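Local coordinates for GrpU microcompartment shell protein (Pectobacterium wasabiae, PDB 4OLP) that forms part of the shell of a glycyl-radical-type bacterial microcompartment and probably binds an iron-sulfur cluster for electron transport, at residues Asn27-Met31 and Val32-Ala36. Sequence-based numbering, arbitrary orientation.
Sequences NRLEM and VRIDA
Ile34 reaches back to Leu29 where the turns after helix 23-26 give way to an extended run. Its CB points toward 27-31, and CG1, set anti to the carbonyl carbon (chi1 -59°), carries the chain on to 4.1 Å from Leu29 O. The extended second torsion (169°) then brings CD1 against both the backbone and the side chain of Leu29: Ile34 CD1 lies 3.5 Å from Leu29 O and 3.6 Å from Leu29 CG, the latter an apolar contact between obliquely crossing chains. Phe79 of strand 74-80 touches both residues, with Leu14 against Ile34 and Lys18 against Leu29, so the pair belongs to the packing between helix 11-19 and the sheet. Val32 lies alongside the last turn, its CG1 3.8 Å from Arg28 O. No hydrogen bond joins the two segments; the polar grip lies further on, where Arg33 meets Asp35 OD1 side-on, NE at 2.9 Å and NH1 at 3.1 Å, with the oxygen 4° from the guanidinium plane. The Arg28 side chain leads away from 32-36, bonding Val62 O and forming a salt bridge to Glu12 of a second subunit. Asp35 and Ala36 both face Gly80, a classic beta bulge at the start of strand 36-42 in the antiparallel sheet of this BMC-domain shell protein.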
# COMPACT_ATOMS: atom_id res chain seq x y z
N ASN B 27 -18.35 -16.26 -13.36
CA ASN B 27 -19.32 -17.28 -13.81
C ASN B 27 -19.75 -18.20 -12.69
O ASN B 27 -20.88 -18.69 -12.66
CB ASN B 27 -18.74 -18.16 -14.94
CG ASN B 27 -18.83 -17.52 -16.33
OD1 ASN B 27 -19.52 -16.53 -16.57
ND2 ASN B 27 -18.11 -18.12 -17.27
N ARG B 28 -18.84 -18.49 -11.76
CA ARG B 28 -19.18 -19.44 -10.71
C ARG B 28 -20.44 -19.07 -9.87
O ARG B 28 -21.02 -19.93 -9.18
CB ARG B 28 -17.96 -19.69 -9.81
CG ARG B 28 -16.93 -20.62 -10.47
CD ARG B 28 -15.53 -20.04 -10.56
NE ARG B 28 -14.89 -19.92 -9.25
CZ ARG B 28 -13.61 -19.62 -9.05
NH1 ARG B 28 -12.79 -19.39 -10.08
NH2 ARG B 28 -13.13 -19.53 -7.81
N LEU B 29 -20.85 -17.81 -9.93
CA LEU B 29 -22.03 -17.36 -9.20
C LEU B 29 -23.36 -17.85 -9.75
O LEU B 29 -24.30 -18.08 -8.99
CB LEU B 29 -22.02 -15.83 -9.08
CG LEU B 29 -21.43 -15.29 -7.77
CD1 LEU B 29 -20.01 -15.80 -7.52
CD2 LEU B 29 -21.49 -13.78 -7.74
N GLU B 30 -23.45 -18.01 -11.06
CA GLU B 30 -24.64 -18.56 -11.67
C GLU B 30 -24.67 -20.07 -11.66
O GLU B 30 -25.64 -20.67 -12.10
CB GLU B 30 -24.79 -18.05 -13.10
CG GLU B 30 -25.24 -16.61 -13.18
CD GLU B 30 -24.13 -15.64 -12.83
OE1 GLU B 30 -22.92 -15.94 -13.03
OE2 GLU B 30 -24.48 -14.55 -12.37
N MET B 31 -23.62 -20.71 -11.16
CA MET B 31 -23.60 -22.14 -11.10
C MET B 31 -24.04 -22.57 -9.72
O MET B 31 -24.11 -23.75 -9.44
CB MET B 31 -22.20 -22.69 -11.44
CG MET B 31 -21.70 -22.31 -12.84
SD MET B 31 -19.95 -22.58 -13.20
CE MET B 31 -19.90 -24.38 -13.29
N VAL B 32 -24.36 -21.62 -8.84
CA VAL B 32 -24.67 -21.95 -7.43
C VAL B 32 -25.80 -21.08 -6.85
O VAL B 32 -25.90 -19.89 -7.18
CB VAL B 32 -23.42 -21.85 -6.56
CG1 VAL B 32 -23.19 -20.43 -6.07
CG2 VAL B 32 -23.50 -22.80 -5.40
N ARG B 33 -26.66 -21.69 -6.04
CA ARG B 33 -27.76 -20.95 -5.44
C ARG B 33 -27.27 -20.05 -4.31
O ARG B 33 -26.75 -20.53 -3.31
CB ARG B 33 -28.74 -21.92 -4.84
CG ARG B 33 -29.80 -21.27 -3.98
CD ARG B 33 -30.83 -22.29 -3.60
NE ARG B 33 -31.70 -21.69 -2.58
CZ ARG B 33 -32.96 -22.02 -2.36
NH1 ARG B 33 -33.59 -21.37 -1.41
NH2 ARG B 33 -33.59 -22.96 -3.09
N ILE B 34 -27.44 -18.73 -4.44
CA ILE B 34 -26.83 -17.88 -3.45
C ILE B 34 -27.82 -17.37 -2.43
O ILE B 34 -28.34 -16.25 -2.55
CB ILE B 34 -26.06 -16.73 -4.11
CG1 ILE B 34 -24.98 -17.30 -5.04
CG2 ILE B 34 -25.42 -15.84 -3.06
CD1 ILE B 34 -24.34 -16.30 -5.95
N ASP B 35 -28.12 -18.21 -1.45
CA ASP B 35 -28.98 -17.80 -0.36
C ASP B 35 -28.19 -16.80 0.47
O ASP B 35 -28.74 -15.81 0.96
CB ASP B 35 -29.35 -18.98 0.53
CG ASP B 35 -30.29 -19.94 -0.10
OD1 ASP B 35 -31.23 -19.46 -0.75
OD2 ASP B 35 -30.15 -21.17 0.11
N ALA B 36 -26.89 -17.07 0.63
CA ALA B 36 -26.09 -16.27 1.53
C ALA B 36 -24.67 -16.06 1.01
O ALA B 36 -24.18 -16.80 0.16
CB ALA B 36 -26.04 -16.95 2.88